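Local coordinates for protein light Chain (Clostridium botulinum, PDB 6BVD) that acts as a zinc-dependent endopeptidase, the protease domain of a mosaic botulinum neurotoxin, and as in related toxins probably cleaves a neuronal SNARE protein, at residues 19-24 against 35-40; 41-47 against 93-97; 133-137 against 171-175; 154-160 against 192-198. All coordinates share one frame. Residue numbers count along the deposited sequence, not the author numbering.

Contact 1 (19-24 against 35-40); sequences NTIIYI and YFKAFQ
This contact is an antiparallel beta hairpin in the mixed sheet of the clostridial neurotoxin protease. Strand 21-24 pairs with strand 36-40, both in the extended beta region, across a loop without helix or strand. The segment axes approach to 4.5 Å at 137°, so the ladder is strongly twisted. Ile21-Phe39 and Tyr23-Lys37 are non-hydrogen-bonded pairs, with CA-CA distances of 4.8 and 4.4 Å. Ile22-Ala38 and Ile24-Phe36 are hydrogen-bonded pairs. Ile22 N gives to Ala38 O at 3.3 Å, and Ala38 N gives to Ile22 O at 2.9 Å. Ile24 N to Phe36 O is 2.8 Å, and Phe36 N to Ile24 O is 2.9 Å. Gln40 N to Thr20 O, 2.8 Å, carries the bonding to just before strand 21-24. One face carries Ile21, Tyr23, Lys37 and Phe39, with Ile21 CG1 3.8 Å from Phe39 CD1. Lys37 is extended, t at all four chi angles; Lys37 NZ donates to the carbonyls of Tyr12 and Asp14 and, at 3.0 Å, to a water weakly bonded to Tyr23 OH at 3.4 Å. The other face carries Ile22, Ile24, Phe36 and Ala38. Ile24 CD1 packs on Ala38 CB at 3.7 Å, and Ile22 and Ala38 reach Trp46 of the next strand. With chi1 m, Tyr23 sets one face of its ring against Lys37 in a CH-pi contact, Lys37 CB lying 4.0 Å from the Tyr23 ring centroid.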
loop_
_atom_site.group_PDB
_atom_site.type_symbol
_atom_site.label_atom_id
_atom_site.label_comp_id
_atom_site.label_asym_id
_atom_site.label_seq_id
_atom_site.Cartn_x
_atom_site.Cartn_y
_atom_site.Cartn_z
ATOM N N ASN A 19 4.249 14.237 19.196
ATOM C CA ASN A 19 4.878 12.991 18.784
ATOM C C ASN A 19 5.140 13.034 17.273
ATOM O O ASN A 19 6.284 13.205 16.860
ATOM C CB ASN A 19 4.020 11.772 19.169
ATOM C CG ASN A 19 4.598 10.471 18.648
ATOM O OD1 ASN A 19 5.813 10.331 18.503
ATOM N ND2 ASN A 19 3.726 9.507 18.355
ATOM N N THR A 20 4.085 12.925 16.465
ATOM C CA THR A 20 4.283 12.999 15.006
ATOM C C THR A 20 3.960 14.355 14.407
ATOM O O THR A 20 4.272 14.609 13.228
ATOM C CB THR A 20 3.457 11.911 14.263
ATOM O OG1 THR A 20 2.075 11.958 14.655
ATOM C CG2 THR A 20 3.998 10.553 14.607
ATOM N N ILE A 21 3.321 15.227 15.203
ATOM C CA ILE A 21 2.973 16.553 14.722
ATOM C C ILE A 21 3.231 17.601 15.783
ATOM O O ILE A 21 2.511 17.626 16.801
ATOM C CB ILE A 21 1.514 16.660 14.333
ATOM C CG1 ILE A 21 1.141 15.609 13.273
ATOM C CG2 ILE A 21 1.224 18.028 13.781
ATOM C CD1 ILE A 21 -0.291 15.703 12.906
ATOM N N ILE A 22 4.226 18.447 15.518
ATOM C CA ILE A 22 4.629 19.542 16.426
ATOM C C ILE A 22 4.982 20.768 15.602
ATOM O O ILE A 22 5.077 20.694 14.386
ATOM C CB ILE A 22 5.847 19.192 17.302
ATOM C CG1 ILE A 22 7.054 18.929 16.408
ATOM C CG2 ILE A 22 5.603 17.994 18.189
ATOM C CD1 ILE A 22 8.211 18.391 17.156
ATOM N N TYR A 23 5.112 21.923 16.256
ATOM C CA TYR A 23 5.665 23.096 15.570
ATOM C C TYR A 23 7.171 23.138 15.690
ATOM O O TYR A 23 7.720 22.937 16.783
ATOM C CB TYR A 23 5.045 24.389 16.114
ATOM C CG TYR A 23 3.736 24.703 15.414
ATOM C CD1 TYR A 23 3.670 25.650 14.392
ATOM C CD2 TYR A 23 2.573 24.028 15.756
ATOM C CE1 TYR A 23 2.474 25.919 13.740
ATOM C CE2 TYR A 23 1.380 24.288 15.118
ATOM C CZ TYR A 23 1.331 25.235 14.121
ATOM O OH TYR A 23 0.133 25.475 13.504
ATOM N N ILE A 24 7.888 23.382 14.594
ATOM C CA ILE A 24 9.322 23.419 14.780
ATOM C C ILE A 24 9.914 24.729 14.274
ATOM O O ILE A 24 9.409 25.343 13.343
ATOM C CB ILE A 24 10.040 22.237 14.101
ATOM C CG1 ILE A 24 10.149 22.442 12.608
ATOM C CG2 ILE A 24 9.346 20.945 14.397
ATOM C CD1 ILE A 24 10.733 21.209 11.904
ATOM N N TYR A 35 8.041 29.626 13.696
ATOM C CA TYR A 35 7.720 28.192 13.833
ATOM C C TYR A 35 6.815 27.735 12.707
ATOM O O TYR A 35 6.025 28.505 12.205
ATOM C CB TYR A 35 7.041 27.898 15.177
ATOM C CG TYR A 35 7.990 27.908 16.368
ATOM C CD1 TYR A 35 8.444 26.716 16.930
ATOM C CD2 TYR A 35 8.453 29.104 16.911
ATOM C CE1 TYR A 35 9.302 26.702 18.005
ATOM C CE2 TYR A 35 9.321 29.102 17.999
ATOM C CZ TYR A 35 9.743 27.907 18.543
ATOM O OH TYR A 35 10.612 27.902 19.613
ATOM N N PHE A 36 6.949 26.465 12.327
ATOM C CA PHE A 36 6.188 25.864 11.240
ATOM C C PHE A 36 5.603 24.539 11.703
ATOM O O PHE A 36 6.296 23.751 12.353
ATOM C CB PHE A 36 7.074 25.584 10.010
ATOM C CG PHE A 36 7.662 26.823 9.370
ATOM C CD1 PHE A 36 7.105 27.370 8.219
ATOM C CD2 PHE A 36 8.797 27.388 9.885
ATOM C CE1 PHE A 36 7.657 28.494 7.622
ATOM C CE2 PHE A 36 9.377 28.518 9.297
ATOM C CZ PHE A 36 8.802 29.088 8.173
ATOM N N LYS A 37 4.366 24.269 11.314
ATOM C CA LYS A 37 3.740 22.971 11.589
ATOM C C LYS A 37 4.479 21.868 10.802
ATOM O O LYS A 37 4.639 21.965 9.572
ATOM C CB LYS A 37 2.258 23.010 11.229
ATOM C CG LYS A 37 1.461 21.853 11.828
ATOM C CD LYS A 37 0.005 21.932 11.494
ATOM C CE LYS A 37 -0.788 20.862 12.249
ATOM N NZ LYS A 37 -2.241 21.017 12.047
ATOM N N ALA A 38 4.955 20.852 11.515
ATOM C CA ALA A 38 5.797 19.793 10.911
ATOM C C ALA A 38 5.297 18.395 11.246
ATOM O O ALA A 38 4.615 18.188 12.293
ATOM C CB ALA A 38 7.259 19.978 11.370
ATOM N N PHE A 39 5.624 17.436 10.356
ATOM C CA PHE A 39 5.030 16.084 10.356
ATOM C C PHE A 39 6.150 15.040 10.278
ATOM O O PHE A 39 6.979 15.082 9.377
ATOM C CB PHE A 39 4.023 15.963 9.188
ATOM C CG PHE A 39 2.937 17.016 9.213
ATOM C CD1 PHE A 39 1.669 16.723 9.684
ATOM C CD2 PHE A 39 3.200 18.314 8.789
ATOM C CE1 PHE A 39 0.683 17.668 9.698
ATOM C CE2 PHE A 39 2.240 19.277 8.833
ATOM C CZ PHE A 39 0.960 18.963 9.290
ATOM N N GLN A 40 6.242 14.170 11.279
ATOM C CA GLN A 40 7.361 13.251 11.377
ATOM C C GLN A 40 7.001 11.994 10.608
ATOM O O GLN A 40 6.345 11.095 11.130
ATOM C CB GLN A 40 7.722 12.873 12.830
ATOM C CG GLN A 40 9.136 12.319 12.909
ATOM C CD GLN A 40 9.599 11.946 14.291
ATOM O OE1 GLN A 40 10.749 11.536 14.465
ATOM N NE2 GLN A 40 8.724 12.096 15.293
HETATM O O HOH W 1 -2.405 23.329 13.981
#

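Contact 2 (41-47 against 93-97)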
loop_
_atom_site.group_PDB
_atom_site.type_symbol
_atom_site.label_atom_id
_atom_site.label_comp_id
_atom_site.label_asym_id
_atom_site.label_seq_id
_atom_site.Cartn_x
_atom_site.Cartn_y
_atom_site.Cartn_z
ATOM N N ILE A 41 7.406 11.969 9.348
ATOM C CA ILE A 41 7.047 10.858 8.449
ATOM C C ILE A 41 7.691 9.540 8.875
ATOM O O ILE A 41 7.130 8.433 8.647
ATOM C CB ILE A 41 7.429 11.275 6.946
ATOM C CG1 ILE A 41 7.031 10.160 5.970
ATOM C CG2 ILE A 41 8.884 11.641 6.852
ATOM C CD1 ILE A 41 5.593 10.192 5.651
ATOM N N MET A 42 8.878 9.613 9.475
ATOM C CA MET A 42 9.531 8.433 10.062
ATOM C C MET A 42 10.460 8.951 11.102
ATOM O O MET A 42 10.758 10.165 11.090
ATOM C CB MET A 42 10.307 7.575 9.012
ATOM C CG MET A 42 11.316 8.388 8.153
ATOM S SD MET A 42 12.435 7.326 7.144
ATOM C CE MET A 42 13.579 6.816 8.404
ATOM N N ASP A 43 10.960 8.091 11.997
ATOM C CA ASP A 43 11.879 8.561 13.051
ATOM C C ASP A 43 13.022 9.424 12.480
ATOM O O ASP A 43 13.775 8.975 11.592
ATOM C CB ASP A 43 12.493 7.395 13.817
ATOM C CG ASP A 43 11.529 6.740 14.804
ATOM O OD1 ASP A 43 10.453 7.293 15.108
ATOM O OD2 ASP A 43 11.877 5.656 15.293
ATOM N N ASN A 44 13.167 10.648 13.027
ATOM C CA ASN A 44 14.191 11.625 12.671
ATOM C C ASN A 44 13.984 12.323 11.315
ATOM O O ASN A 44 14.867 13.006 10.840
ATOM C CB ASN A 44 15.613 11.005 12.717
ATOM C CG ASN A 44 16.027 10.584 14.130
ATOM O OD1 ASN A 44 15.611 11.209 15.100
ATOM N ND2 ASN A 44 16.809 9.502 14.248
ATOM N N VAL A 45 12.834 12.179 10.698
ATOM C CA VAL A 45 12.594 12.870 9.421
ATOM C C VAL A 45 11.302 13.664 9.528
ATOM O O VAL A 45 10.214 13.115 9.799
ATOM C CB VAL A 45 12.499 11.872 8.205
ATOM C CG1 VAL A 45 12.358 12.635 6.905
ATOM C CG2 VAL A 45 13.721 10.999 8.138
ATOM N N TRP A 46 11.413 14.965 9.305
ATOM C CA TRP A 46 10.259 15.854 9.408
ATOM C C TRP A 46 9.934 16.428 8.072
ATOM O O TRP A 46 10.843 16.780 7.308
ATOM C CB TRP A 46 10.538 17.022 10.402
ATOM C CG TRP A 46 10.644 16.516 11.788
ATOM C CD1 TRP A 46 11.747 16.019 12.384
ATOM C CD2 TRP A 46 9.564 16.393 12.738
ATOM N NE1 TRP A 46 11.431 15.603 13.674
ATOM C CE2 TRP A 46 10.100 15.819 13.907
ATOM C CE3 TRP A 46 8.201 16.721 12.709
ATOM C CZ2 TRP A 46 9.316 15.583 15.072
ATOM C CZ3 TRP A 46 7.412 16.475 13.868
ATOM C CH2 TRP A 46 7.981 15.898 15.018
ATOM N N ILE A 47 8.646 16.557 7.794
ATOM C CA ILE A 47 8.205 17.281 6.607
ATOM C C ILE A 47 7.510 18.591 6.957
ATOM O O ILE A 47 6.584 18.613 7.789
ATOM C CB ILE A 47 7.240 16.420 5.755
ATOM C CG1 ILE A 47 7.927 15.111 5.375
ATOM C CG2 ILE A 47 6.723 17.209 4.514
ATOM C CD1 ILE A 47 7.034 14.102 4.696
ATOM N N MET A 93 3.734 12.356 -0.228
ATOM C CA MET A 93 4.988 12.046 0.433
ATOM C C MET A 93 4.848 10.749 1.251
ATOM O O MET A 93 5.753 9.906 1.262
ATOM C CB MET A 93 5.451 13.215 1.335
ATOM C CG MET A 93 5.793 14.474 0.567
ATOM S SD MET A 93 7.031 14.199 -0.707
ATOM C CE MET A 93 8.434 13.605 0.251
ATOM N N ILE A 94 3.704 10.572 1.898
ATOM C CA ILE A 94 3.430 9.339 2.618
ATOM C C ILE A 94 3.458 8.155 1.629
ATOM O O ILE A 94 4.056 7.111 1.861
ATOM C CB ILE A 94 2.063 9.426 3.310
ATOM C CG1 ILE A 94 2.124 10.360 4.526
ATOM C CG2 ILE A 94 1.606 8.083 3.796
ATOM C CD1 ILE A 94 0.747 10.684 5.074
ATOM N N LYS A 95 2.844 8.362 0.481
ATOM C CA LYS A 95 2.806 7.270 -0.521
ATOM C C LYS A 95 4.218 6.933 -1.029
ATOM O O LYS A 95 4.584 5.746 -1.213
ATOM C CB LYS A 95 1.880 7.658 -1.677
ATOM C CG LYS A 95 1.497 6.450 -2.574
ATOM C CD LYS A 95 0.395 6.809 -3.554
ATOM C CE LYS A 95 0.031 5.560 -4.385
ATOM N NZ LYS A 95 -1.290 5.805 -4.966
ATOM N N LEU A 96 5.036 7.967 -1.231
ATOM C CA LEU A 96 6.388 7.736 -1.736
ATOM C C LEU A 96 7.300 7.063 -0.708
ATOM O O LEU A 96 8.076 6.168 -1.053
ATOM C CB LEU A 96 7.020 9.047 -2.228
ATOM C CG LEU A 96 6.283 9.754 -3.363
ATOM C CD1 LEU A 96 7.027 11.004 -3.823
ATOM C CD2 LEU A 96 6.063 8.835 -4.607
ATOM N N PHE A 97 7.156 7.427 0.570
ATOM C CA PHE A 97 7.921 6.750 1.594
ATOM C C PHE A 97 7.457 5.285 1.739
ATOM O O PHE A 97 8.304 4.408 1.921
ATOM C CB PHE A 97 7.839 7.491 2.942
ATOM C CG PHE A 97 8.907 8.560 3.105
ATOM C CD1 PHE A 97 10.092 8.279 3.753
ATOM C CD2 PHE A 97 8.724 9.826 2.572
ATOM C CE1 PHE A 97 11.087 9.263 3.896
ATOM C CE2 PHE A 97 9.686 10.837 2.714
ATOM C CZ PHE A 97 10.887 10.560 3.368
#
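The Phe97 ring meets three residues from the two sides of a tight turn, Ile41, Met42 and Val45. Ile41 CG1 sits over one ring face in a CH-pi contact, 4.0 Å from the centroid of the Phe97 ring. Met42 adds an oblique Met-aromatic contact, with its SD 5.2 Å from that Phe97 centroid and 4.0 Å from Phe97 CE1. Val45 CG1 comes to 4.4 Å from Phe97 CZ. The turn is type II, from Met42 to Val45, and is closed by Val45 N to Met42 O at 2.9 Å. Asn44 has positive phi, 74°, as this turn needs at its third position. The contact packs helix 83-100 against the corner at Ile41, the turn after it and strand 45-48, on one face of the mixed sheet of the zinc protease fold. One turn earlier in the helix, Ile41 CD1 meets Ile94 CG1 at 3.7 Å, and Ile47 CD1 meets Met93 CB at 3.8 Å. Val45 and Ile47 alternate with Trp46, so the CA-to-CB bonds of both point toward the helix. All the side chains that touch are buried and apolar. Leu226 of helix 222-237 touches Met93 and Phe97, while Leu110 of helix 104-115 touches Met42 and Phe97.

Contact 3 (133-137 against 171-175)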
loop_
_atom_site.group_PDB
_atom_site.type_symbol
_atom_site.label_atom_id
_atom_site.label_comp_id
_atom_site.label_asym_id
_atom_site.label_seq_id
_atom_site.Cartn_x
_atom_site.Cartn_y
_atom_site.Cartn_z
ATOM N N ASN A 133 24.042 22.098 21.517
ATOM C CA ASN A 133 23.275 23.335 21.527
ATOM C C ASN A 133 23.602 24.272 20.377
ATOM O O ASN A 133 23.985 25.433 20.590
ATOM C CB ASN A 133 23.477 24.072 22.860
ATOM C CG ASN A 133 24.933 24.331 23.161
ATOM O OD1 ASN A 133 25.828 23.657 22.646
ATOM N ND2 ASN A 133 25.186 25.332 23.990
ATOM N N ASN A 134 23.533 23.762 19.148
ATOM C CA ASN A 134 23.583 24.649 18.002
ATOM C C ASN A 134 22.786 24.058 16.813
ATOM O O ASN A 134 22.345 22.884 16.853
ATOM C CB ASN A 134 25.031 24.961 17.621
ATOM C CG ASN A 134 25.798 23.748 17.138
ATOM O OD1 ASN A 134 25.471 23.183 16.095
ATOM N ND2 ASN A 134 26.872 23.385 17.846
ATOM N N ARG A 135 22.596 24.870 15.772
ATOM C CA ARG A 135 21.609 24.587 14.742
ATOM C C ARG A 135 21.983 23.452 13.809
ATOM O O ARG A 135 21.125 23.008 13.021
ATOM C CB ARG A 135 21.335 25.823 13.904
ATOM C CG ARG A 135 22.504 26.245 13.063
ATOM C CD ARG A 135 22.022 27.032 11.888
ATOM N NE ARG A 135 21.734 28.417 12.269
ATOM C CZ ARG A 135 22.482 29.465 11.936
ATOM N NH1 ARG A 135 23.629 29.311 11.281
ATOM N NH2 ARG A 135 22.122 30.670 12.348
ATOM N N THR A 136 23.204 22.943 13.905
ATOM C CA THR A 136 23.579 21.789 13.056
ATOM C C THR A 136 23.131 20.431 13.603
ATOM O O THR A 136 23.181 19.444 12.866
ATOM C CB THR A 136 25.107 21.694 12.831
ATOM O OG1 THR A 136 25.809 21.510 14.072
ATOM C CG2 THR A 136 25.660 22.946 12.057
ATOM N N VAL A 137 22.727 20.369 14.887
ATOM C CA VAL A 137 22.360 19.102 15.515
ATOM C C VAL A 137 20.993 19.141 16.253
ATOM O O VAL A 137 20.372 18.116 16.429
ATOM C CB VAL A 137 23.453 18.630 16.517
ATOM C CG1 VAL A 137 24.704 18.224 15.768
ATOM C CG2 VAL A 137 23.767 19.729 17.600
ATOM N N GLY A 171 23.245 21.007 3.450
ATOM C CA GLY A 171 23.549 20.754 4.860
ATOM C C GLY A 171 23.360 22.040 5.671
ATOM O O GLY A 171 22.949 23.067 5.109
ATOM N N ILE A 172 23.691 22.005 6.963
ATOM C CA ILE A 172 23.563 23.195 7.812
ATOM C C ILE A 172 24.918 23.717 8.277
ATOM O O ILE A 172 25.840 22.937 8.555
ATOM C CB ILE A 172 22.662 22.897 9.035
ATOM C CG1 ILE A 172 21.278 22.374 8.581
ATOM C CG2 ILE A 172 22.543 24.167 9.926
ATOM C CD1 ILE A 172 20.473 23.362 7.714
ATOM N N ILE A 173 25.045 25.050 8.336
ATOM C CA ILE A 173 26.258 25.736 8.723
ATOM C C ILE A 173 26.242 26.226 10.186
ATOM O O ILE A 173 25.244 26.765 10.638
ATOM C CB ILE A 173 26.485 26.936 7.779
ATOM C CG1 ILE A 173 26.775 26.432 6.370
ATOM C CG2 ILE A 173 27.593 27.861 8.310
ATOM C CD1 ILE A 173 26.530 27.477 5.298
ATOM N N TYR A 174 27.352 26.024 10.901
ATOM C CA TYR A 174 27.537 26.545 12.265
ATOM C C TYR A 174 28.412 27.799 12.223
ATOM O O TYR A 174 29.443 27.819 11.550
ATOM C CB TYR A 174 28.167 25.467 13.176
ATOM C CG TYR A 174 28.518 25.891 14.586
ATOM C CD1 TYR A 174 27.554 26.429 15.437
ATOM C CD2 TYR A 174 29.806 25.708 15.091
ATOM C CE1 TYR A 174 27.872 26.813 16.737
ATOM C CE2 TYR A 174 30.132 26.076 16.404
ATOM C CZ TYR A 174 29.161 26.635 17.219
ATOM O OH TYR A 174 29.461 27.021 18.519
ATOM N N SER A 175 27.982 28.851 12.912
ATOM C CA SER A 175 28.798 30.031 13.036
ATOM C C SER A 175 28.879 30.482 14.482
ATOM O O SER A 175 28.036 31.255 14.920
ATOM C CB SER A 175 28.282 31.171 12.181
ATOM O OG SER A 175 29.191 32.267 12.328
HETATM O O HOH W 2 27.346 24.807 20.156
#
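Neither segment forms regular secondary structure. Residues 133-137 link strands 129-130 and 138-142, and residues 171-175 lead on from the edge strand 168-171. Residues 171-175 run extended, with phi near -100° to -130° and psi mostly near 140°. Residues 134-137 make a turn: Arg135 and Thr136 have phi/psi of -73/-8° and -82/-14°, and Val137 N bonds to Asn134 O at 3.2 Å. The backbones come closest at Thr136 and Ile172, with their CA atoms 5.4 Å apart. Asn134 OD1 braces the turn: it accepts from Thr136 N at 3.2 Å, an Asx turn, and from Thr136 OG1 at 2.6 Å. This places Thr136 CG2 beside the other segment, 3.5 Å from Ile172 O and 3.7 Å from Tyr174 CB. Arg135 NH1 donates to Ile173 O at 3.1 Å, and Arg135 CD touches Ile172 CG2 at 3.5 Å. Arg135 NE forms a salt bridge with Glu30. Asn134 lies against the Tyr174 ring, with Asn134 CB 3.5 Å from Tyr174 CE1 and Asn134 ND2 over one face. A water takes a bond from Asn134 ND2 at 2.8 Å and gives one to Asn133 OD1 at 3.1 Å. It also lies 3.5 Å from Tyr174 OH, a weak bond. Across the two loops one backbone carbonyl, Ile173 O, is hydrogen-bonded. Arg135 supplies this direct polar link, while the Asx turn and the Val137 N to Asn134 O bond brace the turn that carries it.

Contact 4 (154-160 against 192-198)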
loop_
_atom_site.group_PDB
_atom_site.type_symbol
_atom_site.label_atom_id
_atom_site.label_comp_id
_atom_site.label_asym_id
_atom_site.label_seq_id
_atom_site.Cartn_x
_atom_site.Cartn_y
_atom_site.Cartn_z
ATOM N N ASN A 154 17.508 14.220 11.819
ATOM C CA ASN A 154 18.515 14.099 10.758
ATOM C C ASN A 154 18.139 14.878 9.492
ATOM O O ASN A 154 19.013 15.276 8.717
ATOM C CB ASN A 154 18.728 12.587 10.389
ATOM C CG ASN A 154 19.315 11.764 11.544
ATOM O OD1 ASN A 154 19.860 12.306 12.543
ATOM N ND2 ASN A 154 19.237 10.430 11.408
ATOM N N LEU A 155 16.855 15.072 9.251
ATOM C CA LEU A 155 16.412 15.567 7.951
ATOM C C LEU A 155 15.084 16.323 8.025
ATOM O O LEU A 155 14.144 15.884 8.665
ATOM C CB LEU A 155 16.261 14.375 6.948
ATOM C CG LEU A 155 15.592 14.714 5.613
ATOM C CD1 LEU A 155 16.355 15.733 4.780
ATOM C CD2 LEU A 155 15.402 13.370 4.781
ATOM N N ILE A 156 15.022 17.461 7.346
ATOM C CA ILE A 156 13.796 18.213 7.198
ATOM C C ILE A 156 13.541 18.428 5.716
ATOM O O ILE A 156 14.383 19.002 5.005
ATOM C CB ILE A 156 13.887 19.577 7.917
ATOM C CG1 ILE A 156 14.190 19.352 9.409
ATOM C CG2 ILE A 156 12.611 20.381 7.668
ATOM C CD1 ILE A 156 14.469 20.636 10.164
ATOM N N ILE A 157 12.375 17.984 5.260
ATOM C CA ILE A 157 11.972 18.084 3.857
ATOM C C ILE A 157 10.955 19.172 3.701
ATOM O O ILE A 157 9.983 19.181 4.428
ATOM C CB ILE A 157 11.346 16.760 3.313
ATOM C CG1 ILE A 157 12.312 15.565 3.502
ATOM C CG2 ILE A 157 10.947 16.963 1.801
ATOM C CD1 ILE A 157 11.654 14.129 3.170
ATOM N N TRP A 158 11.213 20.108 2.787
ATOM C CA TRP A 158 10.286 21.169 2.388
ATOM C C TRP A 158 9.743 20.946 0.970
ATOM O O TRP A 158 10.345 20.229 0.176
ATOM C CB TRP A 158 10.981 22.534 2.363
ATOM C CG TRP A 158 11.583 22.988 3.618
ATOM C CD1 TRP A 158 12.709 22.521 4.204
ATOM C CD2 TRP A 158 11.133 24.096 4.418
ATOM N NE1 TRP A 158 12.969 23.243 5.355
ATOM C CE2 TRP A 158 12.018 24.210 5.498
ATOM C CE3 TRP A 158 10.066 24.977 4.317
ATOM C CZ2 TRP A 158 11.885 25.214 6.482
ATOM C CZ3 TRP A 158 9.902 25.948 5.310
ATOM C CH2 TRP A 158 10.801 26.038 6.384
ATOM N N GLY A 159 8.669 21.654 0.639
ATOM C CA GLY A 159 8.198 21.775 -0.738
ATOM C C GLY A 159 9.180 22.575 -1.571
ATOM O O GLY A 159 10.194 23.009 -1.062
ATOM N N PRO A 160 8.899 22.745 -2.869
ATOM C CA PRO A 160 9.865 23.446 -3.726
ATOM C C PRO A 160 10.069 24.926 -3.447
ATOM O O PRO A 160 9.192 25.603 -2.880
ATOM C CB PRO A 160 9.264 23.286 -5.127
ATOM C CG PRO A 160 7.807 23.105 -4.883
ATOM C CD PRO A 160 7.725 22.282 -3.624
ATOM N N ILE A 192 22.305 18.082 10.458
ATOM C CA ILE A 192 20.944 18.085 9.979
ATOM C C ILE A 192 20.958 18.388 8.487
ATOM O O ILE A 192 21.678 19.290 8.049
ATOM C CB ILE A 192 20.093 19.125 10.712
ATOM C CG1 ILE A 192 19.851 18.694 12.168
ATOM C CG2 ILE A 192 18.727 19.192 10.107
ATOM C CD1 ILE A 192 19.319 19.892 13.046
ATOM N N MET A 193 20.166 17.644 7.701
ATOM C CA MET A 193 20.120 17.879 6.261
ATOM C C MET A 193 18.795 18.504 5.902
ATOM O O MET A 193 17.855 18.448 6.675
ATOM C CB MET A 193 20.391 16.569 5.471
ATOM C CG MET A 193 21.797 15.989 5.780
ATOM S SD MET A 193 23.210 17.099 5.313
ATOM C CE MET A 193 23.107 17.094 3.496
ATOM N N THR A 194 18.777 19.203 4.771
ATOM C CA THR A 194 17.599 19.840 4.207
ATOM C C THR A 194 17.355 19.279 2.803
ATOM O O THR A 194 18.317 19.210 1.999
ATOM C CB THR A 194 17.775 21.377 4.063
ATOM O OG1 THR A 194 18.318 21.928 5.266
ATOM C CG2 THR A 194 16.463 22.067 3.731
ATOM N N VAL A 195 16.100 18.946 2.485
ATOM C CA VAL A 195 15.706 18.674 1.082
ATOM C C VAL A 195 14.545 19.567 0.617
ATOM O O VAL A 195 13.600 19.774 1.338
ATOM C CB VAL A 195 15.300 17.198 0.875
ATOM C CG1 VAL A 195 14.671 16.997 -0.519
ATOM C CG2 VAL A 195 16.514 16.300 1.052
ATOM N N GLU A 196 14.645 20.152 -0.570
ATOM C CA GLU A 196 13.500 20.768 -1.212
ATOM C C GLU A 196 13.014 19.763 -2.240
ATOM O O GLU A 196 13.780 19.407 -3.152
ATOM C CB GLU A 196 13.880 22.086 -1.898
ATOM C CG GLU A 196 14.511 23.082 -0.953
ATOM C CD GLU A 196 15.194 24.200 -1.710
ATOM O OE1 GLU A 196 14.603 24.720 -2.685
ATOM O OE2 GLU A 196 16.352 24.501 -1.373
ATOM N N PHE A 197 11.791 19.277 -2.072
ATOM C CA PHE A 197 11.298 18.194 -2.926
ATOM C C PHE A 197 9.906 18.483 -3.474
ATOM O O PHE A 197 8.975 18.913 -2.747
ATOM C CB PHE A 197 11.280 16.865 -2.166
ATOM C CG PHE A 197 11.074 15.684 -3.072
ATOM C CD1 PHE A 197 12.095 15.297 -3.928
ATOM C CD2 PHE A 197 9.868 15.011 -3.112
ATOM C CE1 PHE A 197 11.909 14.232 -4.803
ATOM C CE2 PHE A 197 9.686 13.928 -3.978
ATOM C CZ PHE A 197 10.691 13.556 -4.815
ATOM N N SER A 198 9.743 18.172 -4.758
ATOM C CA SER A 198 8.533 18.504 -5.477
ATOM C C SER A 198 8.082 17.255 -6.260
ATOM O O SER A 198 8.509 17.063 -7.399
ATOM C CB SER A 198 8.804 19.681 -6.423
ATOM O OG SER A 198 7.646 20.191 -7.040
#
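Five backbone hydrogen bonds join these two parallel strands. Met193 N to Asn154 O is 2.8 Å, Ile156 N to Met193 O is 3.1 Å and Val195 N to Ile156 O is 3.0 Å. Trp158 N to Val195 O and Phe197 N to Trp158 O are both 2.8 Å. Met193, Ile156, Val195 and Trp158 each bond to two residues of the other strand, the usual parallel ladder. The pairs run from Leu155-Met193 to Trp158-Glu196, and the axes differ by 18°. On one face Leu155 CD1 packs on Val195 CG2 at 3.8 Å. Ile157 CG2 meets Phe197 CB, just past the end of strand 193-196, at 4.0 Å. Helices 83-100 and 222-237 cover this side; Val195 touches Val233 of the helix that bears the zinc ligands His228 and His232. On the other face Trp158 CD1 lies 3.8 Å from Thr194 CG2. The backbone bonds fix the register, and the apolar face packs the sheet on the helix that carries the zinc-binding histidines.

Overall arrangement
Contacts 1, 2 and 4 share the mixed sheet of the protease. Across it, strands 21-24, 36-40, 45-48, 155-158 and 193-196 are successive neighbours. Contact 1 closes before contact 2 opens, their centres about 12 Å apart. Contacts 2 and 4 have centres about 10 Å apart; strand 45-48 pairs with 155-158, and Phe97 packs on Ile157. Phe36 of contact 1 reaches Trp158 of contact 4. Contacts 3 and 4 have centres about 15 Å apart, and their segments alternate along the chain. Loops of contact 3 meet the start of strand 193-196, with Thr136 O 2.9 Å from Ile192 N. Sequence-distant strands thus form one sheet, and contacts 2 and 4 pack on helix 222-237, which carries two zinc ligands.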